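Local structure of kinesin-like protein (Caenorhabditis elegans, 5X3E) at residues 43-46 / 47-51; 137-141 / 142-146; 177-180 / 181-185; 366-369 / 370-374. The protein is a kinesin-6 motor that probably couples ATP binding and hydrolysis to movement or force production on microtubules. One frame throughout, in Å; residues are numbered along the deposited sequence. Where two conformers were deposited one is given.

The four contacts follow one another along a single motor domain with the P-loop NTPase fold, and none touches another. Contact 1 is a turn in the loop from strand 37-42 to strand 52-54. Contact 2 opens helix 141-152, about 25 Å from contact 1 between centres. Contact 3 lies on helix 175-187, about 55 Å from contact 1 between centres and on the other side of the chain's centre. Contact 4, in the last turns of helix 350-375, lies about 29 Å from contact 2 by centres. Contacts 2 and 4 thus sit on helices packed against the central mixed sheet, while contacts 1 and 3 shape a surface loop and an outlying helix, each a separate local element of the motor.

Contact 1: 43-46 / 47-51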
ATOM      1  N   CYS A  43     -20.033  -1.859   1.784  1.00 67.47           N
ATOM      2  CA  CYS A  43     -20.399  -0.958   0.704  1.00 78.04           C
ATOM      3  C   CYS A  43     -21.905  -0.686   0.741  1.00 81.17           C
ATOM      4  O   CYS A  43     -22.655  -1.392   1.421  1.00 84.54           O
ATOM      5  CB  CYS A  43     -19.999  -1.557  -0.641  1.00 68.71           C
ATOM      6  SG  CYS A  43     -20.738  -3.152  -0.946  1.00 87.55           S
ATOM      7  N   PRO A  44     -22.375   0.348   0.038  1.00 76.63           N
ATOM      8  CA  PRO A  44     -23.822   0.607   0.004  1.00 87.60           C
ATOM      9  C   PRO A  44     -24.601  -0.578  -0.560  1.00 98.06           C
ATOM     10  O   PRO A  44     -24.191  -1.209  -1.537  1.00106.08           O
ATOM     11  CB  PRO A  44     -23.940   1.847  -0.891  1.00 95.16           C
ATOM     12  CG  PRO A  44     -22.609   1.961  -1.596  1.00 85.37           C
ATOM     13  CD  PRO A  44     -21.621   1.431  -0.617  1.00 73.47           C
ATOM     14  N   TYR A  45     -25.733  -0.879   0.081  1.00102.46           N
ATOM     15  CA  TYR A  45     -26.597  -1.997  -0.299  1.00104.80           C
ATOM     16  C   TYR A  45     -28.055  -1.589  -0.135  1.00114.45           C
ATOM     17  O   TYR A  45     -28.523  -1.393   0.992  1.00119.76           O
ATOM     18  CB  TYR A  45     -26.291  -3.242   0.532  1.00103.56           C
ATOM     19  CG  TYR A  45     -27.306  -4.350   0.355  1.00112.27           C
ATOM     20  CD1 TYR A  45     -27.526  -4.928  -0.886  1.00112.14           C
ATOM     21  CD2 TYR A  45     -28.045  -4.819   1.435  1.00113.86           C
ATOM     22  CE1 TYR A  45     -28.452  -5.935  -1.051  1.00112.56           C
ATOM     23  CE2 TYR A  45     -28.972  -5.828   1.280  1.00119.13           C
ATOM     24  CZ  TYR A  45     -29.169  -6.385   0.035  1.00121.92           C
ATOM     25  OH  TYR A  45     -30.098  -7.389  -0.119  1.00128.61           O
ATOM     26  N   THR A  46     -28.769  -1.462  -1.251  1.00119.61           N
ATOM     27  CA  THR A  46     -30.177  -1.061  -1.242  1.00118.86           C
ATOM     28  C   THR A  46     -31.100  -2.274  -1.376  1.00123.85           C
ATOM     29  O   THR A  46     -31.892  -2.387  -2.313  1.00131.61           O
ATOM     30  CB  THR A  46     -30.439  -0.054  -2.358  1.00125.62           C
ATOM     31  OG1 THR A  46     -30.205  -0.677  -3.627  1.00130.36           O
ATOM     32  CG2 THR A  46     -29.513   1.144  -2.218  1.00121.57           C
ATOM     33  N   GLY A  47     -30.995  -3.200  -0.418  1.00125.34           N
ATOM     34  CA  GLY A  47     -31.816  -4.391  -0.420  1.00131.22           C
ATOM     35  C   GLY A  47     -32.427  -4.648   0.947  1.00130.43           C
ATOM     36  O   GLY A  47     -32.080  -4.005   1.939  1.00136.51           O
ATOM     37  N   SER A  48     -33.364  -5.601   0.978  1.00130.75           N
ATOM     38  CA  SER A  48     -33.992  -6.015   2.227  1.00133.56           C
ATOM     39  C   SER A  48     -33.382  -7.273   2.829  1.00138.88           C
ATOM     40  O   SER A  48     -33.550  -7.505   4.031  1.00142.66           O
ATOM     41  CB  SER A  48     -35.490  -6.251   2.024  1.00140.00           C
ATOM     42  OG  SER A  48     -35.713  -7.224   1.018  1.00147.33           O
ATOM     43  N   THR A  49     -32.696  -8.093   2.029  1.00141.85           N
ATOM     44  CA  THR A  49     -32.102  -9.342   2.498  1.00134.39           C
ATOM     45  C   THR A  49     -30.583  -9.232   2.448  1.00126.59           C
ATOM     46  O   THR A  49     -29.970  -9.505   1.409  1.00134.21           O
ATOM     47  CB  THR A  49     -32.587 -10.531   1.662  1.00131.42           C
ATOM     48  OG1 THR A  49     -32.103 -10.402   0.319  1.00131.77           O
ATOM     49  CG2 THR A  49     -34.108 -10.610   1.655  1.00132.22           C
ATOM     50  N   PRO A  50     -29.936  -8.836   3.541  1.00120.71           N
ATOM     51  CA  PRO A  50     -28.472  -8.763   3.585  1.00108.95           C
ATOM     52  C   PRO A  50     -27.839 -10.061   4.063  1.00111.48           C
ATOM     53  O   PRO A  50     -28.408 -10.808   4.860  1.00122.62           O
ATOM     54  CB  PRO A  50     -28.228  -7.632   4.592  1.00 99.24           C
ATOM     55  CG  PRO A  50     -29.373  -7.774   5.547  1.00109.10           C
ATOM     56  CD  PRO A  50     -30.552  -8.286   4.759  1.00112.20           C
ATOM     57  N   SER A  51     -26.638 -10.337   3.552  1.00104.59           N
ATOM     58  CA  SER A  51     -25.915 -11.521   4.003  1.00105.31           C
ATOM     59  C   SER A  51     -25.139 -11.270   5.290  1.00111.15           C
ATOM     60  O   SER A  51     -24.700 -12.234   5.928  1.00115.79           O
ATOM     61  CB  SER A  51     -24.962 -12.019   2.913  1.00101.52           C
ATOM     62  OG  SER A  51     -23.989 -11.043   2.591  1.00 95.99           O
TER
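The ring of Y45 carries this turn, and the backbone of G47 lies over one of its faces. G47 N sits 3.5 Å above the ring plane, over its centre. Next to it G47 CA makes a CH-pi contact, 3.8 Å from the Y45 ring centroid and 28° off the ring normal. Glycine suits the place because a CB here would point at the tyrosine and probably run into its hydroxyl. Farther along the loop, P50 approaches the ring obliquely, its CB 3.8 Å from Y45 CE2, an apolar touch fitting for a proline, which also stiffens the backbone there.

The ring reaches across the turn because Y45 CG stands anti to the backbone N (chi1 170°), which carries the phenol out over G47. At its end Y45 OH gives a weak hydrogen bond to T49 O at 2.6 Å. A second weak bond, from G47 N to Y45 O at 3.4 Å, closes the bend from the backbone side.

Outside the turn, the Y45 and T49 side chains both touch P415, and S51 OG bonds to K414 O, tying this surface loop to the segment after strand 404-411. The tyrosine ring therefore packs across the turn it helps to close: its face receives glycine, CE2 touches proline obliquely, and the hydroxyl reaches a backbone carbonyl, while the hydrogen bonds themselves are weak.

Contact 2: 137-141 / 142-146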
ATOM      1  N   THR A 137     -16.377  13.633  -2.230  1.00 58.17           N
ATOM      2  CA  THR A 137     -16.932  12.439  -1.600  1.00 60.64           C
ATOM      3  C   THR A 137     -16.372  11.136  -2.159  1.00 74.14           C
ATOM      4  O   THR A 137     -16.669  10.072  -1.605  1.00 85.34           O
ATOM      5  CB  THR A 137     -18.456  12.415  -1.752  1.00 65.76           C
ATOM      6  OG1 THR A 137     -18.797  12.441  -3.143  1.00 57.84           O
ATOM      7  CG2 THR A 137     -19.085  13.606  -1.047  1.00 76.89           C
ATOM      8  N   GLY A 138     -15.555  11.188  -3.212  1.00 74.59           N
ATOM      9  CA  GLY A 138     -15.118   9.973  -3.882  1.00 64.30           C
ATOM     10  C   GLY A 138     -13.676   9.533  -3.682  1.00 68.00           C
ATOM     11  O   GLY A 138     -13.374   8.348  -3.843  1.00 77.94           O
ATOM     12  N   THR A 139     -12.780  10.458  -3.332  1.00 62.13           N
ATOM     13  CA  THR A 139     -11.353  10.151  -3.306  1.00 62.64           C
ATOM     14  C   THR A 139     -11.024   9.159  -2.198  1.00 63.55           C
ATOM     15  O   THR A 139     -11.464   9.315  -1.055  1.00 61.01           O
ATOM     16  CB  THR A 139     -10.527  11.430  -3.147  1.00 58.16           C
ATOM     17  OG1 THR A 139     -10.635  12.218  -4.337  1.00 73.59           O
ATOM     18  CG2 THR A 139      -9.069  11.110  -2.902  1.00 53.92           C
ATOM     19  N   GLY A 140     -10.252   8.125  -2.548  1.00 64.11           N
ATOM     20  CA  GLY A 140      -9.925   7.055  -1.631  1.00 51.29           C
ATOM     21  C   GLY A 140      -8.664   7.328  -0.833  1.00 45.18           C
ATOM     22  O   GLY A 140      -8.146   8.445  -0.784  1.00 48.27           O
ATOM     23  N   LEU A 141      -8.162   6.261  -0.201  1.00 39.84           N
ATOM     24  CA  LEU A 141      -7.034   6.381   0.719  1.00 44.02           C
ATOM     25  C   LEU A 141      -5.791   6.904   0.021  1.00 50.26           C
ATOM     26  O   LEU A 141      -5.086   7.767   0.557  1.00 64.43           O
ATOM     27  CB  LEU A 141      -6.716   5.023   1.335  1.00 55.11           C
ATOM     28  CG  LEU A 141      -7.868   4.307   2.018  1.00 59.23           C
ATOM     29  CD1 LEU A 141      -7.460   2.896   2.397  1.00 43.15           C
ATOM     30  CD2 LEU A 141      -8.317   5.101   3.236  1.00 66.12           C
ATOM     31  N   LEU A 142      -5.493   6.376  -1.160  1.00 40.73           N
ATOM     32  CA  LEU A 142      -4.191   6.632  -1.766  1.00 63.70           C
ATOM     33  C   LEU A 142      -3.980   8.108  -2.075  1.00 52.58           C
ATOM     34  O   LEU A 142      -2.973   8.671  -1.611  1.00 42.49           O
ATOM     35  CB  LEU A 142      -4.020   5.735  -2.996  1.00 59.44           C
ATOM     36  CG  LEU A 142      -2.692   5.723  -3.739  1.00 60.52           C
ATOM     37  CD1 LEU A 142      -2.472   4.329  -4.313  1.00 82.81           C
ATOM     38  CD2 LEU A 142      -2.676   6.771  -4.839  1.00 53.08           C
ATOM     39  N   PRO A 143      -4.864   8.799  -2.810  1.00 40.16           N
ATOM     40  CA  PRO A 143      -4.602  10.225  -3.071  1.00 43.82           C
ATOM     41  C   PRO A 143      -4.608  11.066  -1.810  1.00 49.40           C
ATOM     42  O   PRO A 143      -3.779  11.978  -1.678  1.00 45.96           O
ATOM     43  CB  PRO A 143      -5.731  10.621  -4.031  1.00 42.95           C
ATOM     44  CG  PRO A 143      -6.242   9.331  -4.589  1.00 40.85           C
ATOM     45  CD  PRO A 143      -6.102   8.354  -3.476  1.00 42.54           C
ATOM     46  N   ARG A 144      -5.510  10.776  -0.865  1.00 39.88           N
ATOM     47  CA  ARG A 144      -5.513  11.505   0.400  1.00 42.31           C
ATOM     48  C   ARG A 144      -4.210  11.291   1.156  1.00 44.84           C
ATOM     49  O   ARG A 144      -3.672  12.229   1.758  1.00 49.30           O
ATOM     50  CB  ARG A 144      -6.706  11.083   1.258  1.00 59.79           C
ATOM     51  CG  ARG A 144      -8.061  11.398   0.648  1.00 62.04           C
ATOM     52  CD  ARG A 144      -9.188  10.940   1.556  1.00 58.90           C
ATOM     53  NE  ARG A 144     -10.484  11.037   0.893  1.00 64.95           N
ATOM     54  CZ  ARG A 144     -11.300  12.079   1.003  1.00 63.44           C
ATOM     55  NH1 ARG A 144     -10.958  13.109   1.765  1.00 53.55           N
ATOM     56  NH2 ARG A 144     -12.460  12.088   0.358  1.00 58.29           N
ATOM     57  N   THR A 145      -3.706  10.054   1.162  1.00 59.75           N
ATOM     58  CA  THR A 145      -2.418   9.783   1.789  1.00 48.46           C
ATOM     59  C   THR A 145      -1.308  10.593   1.128  1.00 46.19           C
ATOM     60  O   THR A 145      -0.484  11.211   1.812  1.00 44.13           O
ATOM     61  CB  THR A 145      -2.104   8.288   1.735  1.00 46.60           C
ATOM     62  OG1 THR A 145      -3.045   7.570   2.541  1.00 51.74           O
ATOM     63  CG2 THR A 145      -0.708   8.036   2.269  1.00 40.61           C
ATOM     64  N   LEU A 146      -1.267  10.600  -0.207  1.00 44.27           N
ATOM     65  CA  LEU A 146      -0.274  11.413  -0.903  1.00 43.11           C
ATOM     66  C   LEU A 146      -0.419  12.886  -0.548  1.00 48.87           C
ATOM     67  O   LEU A 146       0.582  13.581  -0.333  1.00 64.43           O
ATOM     68  CB  LEU A 146      -0.392  11.224  -2.415  1.00 45.58           C
ATOM     69  CG  LEU A 146      -0.001   9.869  -2.999  1.00 39.78           C
ATOM     70  CD1 LEU A 146      -0.461   9.775  -4.456  1.00 34.53           C
ATOM     71  CD2 LEU A 146       1.509   9.652  -2.870  1.00 32.53           C
TER
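L141 O is gripped twice by T145, one turn on in the helix. T145 N gives it the usual helical bond, 2.7 Å long, and T145 OG1 adds a second at 2.9 Å, reaching L141 O from above the carbonyl plane. The hydroxyl gets there because T145 OG1 stands beside its own backbone N (chi1 -66°), so threonine can keep its hydroxyl satisfied in this buried helix.

The other gripped atom is T139 O. R144, extended from CG to NE, brings NE to it at 2.8 Å with a fairly straight N-H angle of 162°; T139 O lies in the guanidinium plane, at its edge. R144 NH2 adds a weak bond of 3.3 Å to T139 O. The far end of R144 pairs with E202 through NH1, and NH2 also bonds to E136 O. Alongside, T139 CG2 packs on P143 CB at 3.6 Å and also meets R144 CG, while T139 OG1 bonds to T135 O.

G140 takes the N-cap position, and P143 suits the first turn, where its missing N-H costs no bond. In kinesins this loop probably corresponds to the one interrupting the P-loop helix. The chemistry implies that arginine, with its charge answered by E202, fastens the loop's end to the helix start.

Contact 3: 177-180 / 181-185; sequences DAHL and KRHQM
R182 begins its course over the preceding helical turn, where CB lies 3.4 Å from H179 O and CG passes A178 O. The chain then bends at chi3 (-108°), which folds the guanidinium back over the helix, so that one face looks onto A178 O and H179 CA. NE bonds to K159 O. At the tip, NH1 comes to 3.5 Å from H179 CD2, with ring and guanidinium planes 78° apart, while NH2 passes 4.0 Å from A178 CB and forms a salt bridge with E158. Alanine is small enough to let the charged group lie close to the helix. Were R182 replaced by an alanine, E158 would probably lose this positive partner and K159 O this donor.

H183 turns its ring edge toward the face of H179 in an edge-to-face pair, centroids 4.4 Å apart and planes at 67°. Histidine suits this exposed flank, being both flat and polar. One position on, the extended Q184 crosses the L180 side chain at a slant, with Q184 NE2 3.4 Å from L180 CG. The backbone bond from Q184 N to L180 O joins the same two residues.

Helix 175-187 lies at the motor's periphery, a short link after strand 169-172. A178 touches I161 and K181 touches C160, so the helix rests against the lead-in to strand 162-165, the other strand of that two-stranded sheet.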
ATOM      1  N   ASP A 177      25.647  19.592  -9.780  1.00 59.67           N
ATOM      2  CA  ASP A 177      25.428  18.376 -10.566  1.00 75.14           C
ATOM      3  C   ASP A 177      23.949  18.026 -10.631  1.00 70.41           C
ATOM      4  O   ASP A 177      23.418  17.699 -11.699  1.00 73.56           O
ATOM      5  CB  ASP A 177      26.207  17.201  -9.965  1.00 85.67           C
ATOM      6  CG  ASP A 177      27.709  17.388 -10.025  1.00104.56           C
ATOM      7  OD1 ASP A 177      28.246  17.571 -11.137  1.00113.62           O
ATOM      8  OD2 ASP A 177      28.358  17.344  -8.958  1.00118.53           O
ATOM      9  N   ALA A 178      23.267  18.090  -9.488  1.00 61.27           N
ATOM     10  CA  ALA A 178      21.834  17.826  -9.461  1.00 61.26           C
ATOM     11  C   ALA A 178      21.072  18.838 -10.303  1.00 70.89           C
ATOM     12  O   ALA A 178      20.074  18.488 -10.943  1.00 70.71           O
ATOM     13  CB  ALA A 178      21.328  17.846  -8.019  1.00 53.79           C
ATOM     14  N   HIS A 179      21.545  20.087 -10.329  1.00 75.32           N
ATOM     15  CA  HIS A 179      20.881  21.136 -11.097  1.00 68.78           C
ATOM     16  C   HIS A 179      20.846  20.793 -12.583  1.00 73.87           C
ATOM     17  O   HIS A 179      19.800  20.911 -13.230  1.00 75.52           O
ATOM     18  CB  HIS A 179      21.588  22.472 -10.846  1.00 78.35           C
ATOM     19  CG  HIS A 179      21.070  23.616 -11.665  1.00 91.15           C
ATOM     20  ND1 HIS A 179      21.651  24.010 -12.852  1.00 99.49           N
ATOM     21  CD2 HIS A 179      20.048  24.478 -11.444  1.00 90.74           C
ATOM     22  CE1 HIS A 179      20.997  25.051 -13.336  1.00 94.58           C
ATOM     23  NE2 HIS A 179      20.021  25.355 -12.501  1.00 89.79           N
ATOM     24  N   LEU A 180      21.978  20.351 -13.140  1.00 78.59           N
ATOM     25  CA  LEU A 180      22.002  19.973 -14.551  1.00 77.95           C
ATOM     26  C   LEU A 180      21.184  18.710 -14.792  1.00 76.47           C
ATOM     27  O   LEU A 180      20.528  18.580 -15.833  1.00 80.09           O
ATOM     28  CB  LEU A 180      23.439  19.773 -15.033  1.00 75.67           C
ATOM     29  CG  LEU A 180      23.604  19.500 -16.535  1.00 80.81           C
ATOM     30  CD1 LEU A 180      23.082  20.656 -17.389  1.00 86.54           C
ATOM     31  CD2 LEU A 180      25.049  19.197 -16.882  1.00 82.06           C
ATOM     32  N   LYS A 181      21.238  17.761 -13.850  1.00 71.50           N
ATOM     33  CA  LYS A 181      20.443  16.545 -13.973  1.00 71.92           C
ATOM     34  C   LYS A 181      18.968  16.894 -14.091  1.00 75.60           C
ATOM     35  O   LYS A 181      18.248  16.314 -14.907  1.00 81.82           O
ATOM     36  CB  LYS A 181      20.679  15.633 -12.769  1.00 67.35           C
ATOM     37  CG  LYS A 181      21.941  14.785 -12.855  1.00 67.99           C
ATOM     38  CD  LYS A 181      21.914  13.698 -13.916  1.00 86.30           C
ATOM     39  CE  LYS A 181      23.298  13.063 -14.038  1.00 97.88           C
ATOM     40  NZ  LYS A 181      23.361  11.997 -15.071  1.00 99.01           N
ATOM     41  N   ARG A 182      18.511  17.854 -13.285  1.00 85.34           N
ATOM     42  CA  ARG A 182      17.134  18.333 -13.375  1.00 77.24           C
ATOM     43  C   ARG A 182      16.808  18.829 -14.780  1.00 87.92           C
ATOM     44  O   ARG A 182      15.741  18.527 -15.327  1.00 94.81           O
ATOM     45  CB  ARG A 182      16.908  19.455 -12.364  1.00 75.59           C
ATOM     46  CG  ARG A 182      16.330  19.019 -11.030  1.00 72.27           C
ATOM     47  CD  ARG A 182      16.148  20.207 -10.088  1.00 69.58           C
ATOM     48  NE  ARG A 182      17.122  20.191  -9.002  1.00 68.49           N
ATOM     49  CZ  ARG A 182      18.036  21.133  -8.802  1.00 66.68           C
ATOM     50  NH1 ARG A 182      18.096  22.181  -9.611  1.00 71.45           N
ATOM     51  NH2 ARG A 182      18.886  21.032  -7.787  1.00 63.95           N
ATOM     52  N   HIS A 183      17.713  19.613 -15.380  1.00 95.54           N
ATOM     53  CA  HIS A 183      17.443  20.121 -16.726  1.00 93.52           C
ATOM     54  C   HIS A 183      17.622  19.035 -17.773  1.00 91.27           C
ATOM     55  O   HIS A 183      16.992  19.088 -18.836  1.00100.30           O
ATOM     56  CB  HIS A 183      18.374  21.294 -17.046  1.00 96.52           C
ATOM     57  CG  HIS A 183      18.170  22.495 -16.175  1.00109.36           C
ATOM     58  ND1 HIS A 183      17.162  23.410 -16.386  1.00109.45           N
ATOM     59  CD2 HIS A 183      18.867  22.943 -15.104  1.00118.49           C
ATOM     60  CE1 HIS A 183      17.241  24.366 -15.476  1.00103.99           C
ATOM     61  NE2 HIS A 183      18.269  24.106 -14.686  1.00108.94           N
ATOM     62  N   GLN A 184      18.461  18.038 -17.479  1.00 86.87           N
ATOM     63  CA  GLN A 184      18.522  16.832 -18.301  1.00 90.87           C
ATOM     64  C   GLN A 184      17.248  16.013 -18.152  1.00 96.35           C
ATOM     65  O   GLN A 184      16.712  15.503 -19.141  1.00 96.53           O
ATOM     66  CB  GLN A 184      19.749  16.008 -17.915  1.00 86.85           C
ATOM     67  CG  GLN A 184      21.061  16.555 -18.452  1.00 89.33           C
ATOM     68  CD  GLN A 184      22.249  15.724 -18.015  1.00101.93           C
ATOM     69  OE1 GLN A 184      22.133  14.516 -17.807  1.00112.51           O
ATOM     70  NE2 GLN A 184      23.401  16.367 -17.875  1.00102.91           N
ATOM     71  N   MET A 185      16.746  15.894 -16.919  1.00102.52           N
ATOM     72  CA  MET A 185      15.519  15.140 -16.672  0.50 97.75           C
ATOM     73  C   MET A 185      14.308  15.837 -17.276  1.00 97.91           C
ATOM     74  O   MET A 185      13.410  15.182 -17.817  1.00101.09           O
ATOM     75  CB  MET A 185      15.317  14.947 -15.169  0.50 92.11           C
ATOM     76  CG  MET A 185      16.181  13.870 -14.546  0.50 86.91           C
ATOM     77  SD  MET A 185      15.693  12.225 -15.083  0.50 85.91           S
ATOM     78  CE  MET A 185      16.604  11.219 -13.923  0.50 79.95           C
TER

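Contact 4: 366-369 / 370-374; sequences CIEV and LRRNQ
I367 CG1 lies between the backbone N and the carbonyl carbon (chi1 84°), and a nearly extended chi2 sends CD1 on alongside R371. R371 for its part is extended from CG to NE, and the two side chains run side by side in the same direction. As a result I367 CD1 sits over one face of the R371 guanidinium, 3.5 Å above its plane and displaced toward the rim, with R371 CZ 3.7 Å from CD1. Isoleucine gives the flat group a greasy surface, while the N-H groups at its edge stay available: R371 NH2 bonds to F427 O. A leucine in place of R371, lacking the guanidinium, would probably leave F427 O without that donor and I367 CD1 without the flat surface it lies against.

R372, also extended, takes a different path. Its guanidinium passes over E368 O with one face, and V369 CG2 meets the edge, 3.7 Å from R372 NH1. E368 runs beside it, but the salt bridge is long: E368 OE1 is 4.0 Å from R372 NH2 and lies well out of the guanidinium plane, so the attraction is of charge alone. V369 CG1 meanwhile packs on N373 ND2 at 3.6 Å, and N373 OD1 accepts from E382 N, which suits an amide close to the helix end.

Backbone bonds such as N373 N to V369 O carry the helix beneath. Helix 350-375, probably the relay helix of kinesins, sets I367 on M407 and L370 on I405, so its inner side faces strand 404-411 of the central sheet, while R371 reaches the segment between helix 418-424 and strand 430-433.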
ATOM      1  N   CYS A 366      -0.193 -16.388   7.123  1.00 65.99           N
ATOM      2  CA  CYS A 366       0.922 -15.591   7.622  1.00 61.30           C
ATOM      3  C   CYS A 366       0.486 -14.595   8.692  1.00 69.96           C
ATOM      4  O   CYS A 366       1.184 -14.432   9.700  1.00 73.34           O
ATOM      5  CB  CYS A 366       1.627 -14.892   6.464  1.00 59.01           C
ATOM      6  SG  CYS A 366       2.679 -16.025   5.521  1.00 60.90           S
ATOM      7  N   ILE A 367      -0.656 -13.920   8.512  1.00 81.48           N
ATOM      8  CA  ILE A 367      -1.084 -12.990   9.559  1.00 78.94           C
ATOM      9  C   ILE A 367      -1.549 -13.742  10.799  1.00 70.47           C
ATOM     10  O   ILE A 367      -1.511 -13.188  11.904  1.00 65.12           O
ATOM     11  CB  ILE A 367      -2.199 -12.015   9.106  1.00 65.81           C
ATOM     12  CG1 ILE A 367      -3.575 -12.658   9.238  1.00 80.76           C
ATOM     13  CG2 ILE A 367      -1.972 -11.514   7.685  1.00 52.96           C
ATOM     14  CD1 ILE A 367      -4.701 -11.665   9.241  1.00 95.24           C
ATOM     15  N   GLU A 368      -1.981 -14.998  10.648  1.00 66.34           N
ATOM     16  CA  GLU A 368      -2.331 -15.795  11.817  1.00 71.28           C
ATOM     17  C   GLU A 368      -1.083 -16.189  12.591  1.00 86.49           C
ATOM     18  O   GLU A 368      -1.079 -16.162  13.828  1.00 98.79           O
ATOM     19  CB  GLU A 368      -3.134 -17.027  11.404  1.00 70.02           C
ATOM     20  CG  GLU A 368      -4.558 -16.694  10.980  1.00 81.85           C
ATOM     21  CD  GLU A 368      -5.391 -17.923  10.679  1.00105.70           C
ATOM     22  OE1 GLU A 368      -5.829 -18.597  11.635  1.00119.18           O
ATOM     23  OE2 GLU A 368      -5.619 -18.207   9.485  1.00113.17           O
ATOM     24  N   VAL A 369      -0.013 -16.559  11.882  1.00 86.48           N
ATOM     25  CA  VAL A 369       1.272 -16.779  12.539  1.00 77.94           C
ATOM     26  C   VAL A 369       1.779 -15.478  13.150  1.00 81.12           C
ATOM     27  O   VAL A 369       2.377 -15.476  14.235  1.00 87.99           O
ATOM     28  CB  VAL A 369       2.287 -17.379  11.546  1.00 75.60           C
ATOM     29  CG1 VAL A 369       3.649 -17.537  12.202  1.00 84.62           C
ATOM     30  CG2 VAL A 369       1.790 -18.720  11.039  1.00 71.30           C
ATOM     31  N   LEU A 370       1.553 -14.354  12.463  1.00 76.28           N
ATOM     32  CA  LEU A 370       1.982 -13.060  12.989  1.00 74.18           C
ATOM     33  C   LEU A 370       1.275 -12.734  14.296  1.00 81.41           C
ATOM     34  O   LEU A 370       1.899 -12.243  15.244  1.00 90.30           O
ATOM     35  CB  LEU A 370       1.728 -11.955  11.964  1.00 68.72           C
ATOM     36  CG  LEU A 370       1.994 -10.530  12.459  1.00 63.02           C
ATOM     37  CD1 LEU A 370       3.455 -10.347  12.840  1.00 61.78           C
ATOM     38  CD2 LEU A 370       1.585  -9.510  11.410  1.00 60.53           C
ATOM     39  N   ARG A 371      -0.033 -12.991  14.361  1.00 75.94           N
ATOM     40  CA  ARG A 371      -0.781 -12.716  15.581  1.00 76.15           C
ATOM     41  C   ARG A 371      -0.275 -13.551  16.747  1.00 82.73           C
ATOM     42  O   ARG A 371      -0.127 -13.044  17.864  1.00 90.20           O
ATOM     43  CB  ARG A 371      -2.265 -12.973  15.355  1.00 73.42           C
ATOM     44  CG  ARG A 371      -2.995 -11.857  14.643  1.00 67.19           C
ATOM     45  CD  ARG A 371      -4.336 -12.362  14.169  1.00 72.25           C
ATOM     46  NE  ARG A 371      -5.152 -11.318  13.568  1.00 84.64           N
ATOM     47  CZ  ARG A 371      -6.131 -11.557  12.705  1.00 95.25           C
ATOM     48  NH1 ARG A 371      -6.402 -12.804  12.340  1.00 90.41           N
ATOM     49  NH2 ARG A 371      -6.835 -10.554  12.206  1.00106.08           N
ATOM     50  N   ARG A 372      -0.015 -14.837  16.514  1.00 80.87           N
ATOM     51  CA  ARG A 372       0.452 -15.689  17.602  1.00 88.26           C
ATOM     52  C   ARG A 372       1.828 -15.250  18.080  1.00 91.57           C
ATOM     53  O   ARG A 372       2.113 -15.273  19.284  1.00 98.02           O
ATOM     54  CB  ARG A 372       0.493 -17.148  17.151  1.00 91.95           C
ATOM     55  CG  ARG A 372      -0.815 -17.671  16.588  1.00 94.44           C
ATOM     56  CD  ARG A 372      -0.736 -19.165  16.315  1.00 97.32           C
ATOM     57  NE  ARG A 372      -1.872 -19.639  15.533  1.00104.44           N
ATOM     58  CZ  ARG A 372      -1.798 -19.963  14.245  1.00 97.77           C
ATOM     59  NH1 ARG A 372      -0.639 -19.873  13.607  1.00 88.77           N
ATOM     60  NH2 ARG A 372      -2.878 -20.383  13.599  1.00104.77           N
ATOM     61  N   ASN A 373       2.698 -14.844  17.151  1.00 89.36           N
ATOM     62  CA  ASN A 373       4.023 -14.380  17.545  1.00 92.40           C
ATOM     63  C   ASN A 373       3.949 -13.107  18.378  1.00 98.30           C
ATOM     64  O   ASN A 373       4.773 -12.907  19.276  1.00106.62           O
ATOM     65  CB  ASN A 373       4.899 -14.149  16.313  1.00 86.37           C
ATOM     66  CG  ASN A 373       5.360 -15.444  15.660  1.00 87.86           C
ATOM     67  OD1 ASN A 373       5.501 -16.475  16.319  1.00 91.27           O
ATOM     68  ND2 ASN A 373       5.608 -15.391  14.358  1.00 88.00           N
ATOM     69  N   GLN A 374       2.966 -12.244  18.114  1.00 97.22           N
ATOM     70  CA  GLN A 374       2.877 -11.001  18.872  1.00 93.93           C
ATOM     71  C   GLN A 374       2.472 -11.229  20.323  1.00102.02           C
ATOM     72  O   GLN A 374       2.649 -10.329  21.150  1.00110.17           O
ATOM     73  CB  GLN A 374       1.897 -10.041  18.195  1.00 87.87           C
ATOM     74  CG  GLN A 374       2.405  -9.470  16.873  1.00 82.78           C
ATOM     75  CD  GLN A 374       1.338  -8.720  16.096  1.00 86.34           C
ATOM     76  OE1 GLN A 374       0.143  -8.974  16.251  1.00 95.71           O
ATOM     77  NE2 GLN A 374       1.768  -7.777  15.261  1.00 79.95           N
TER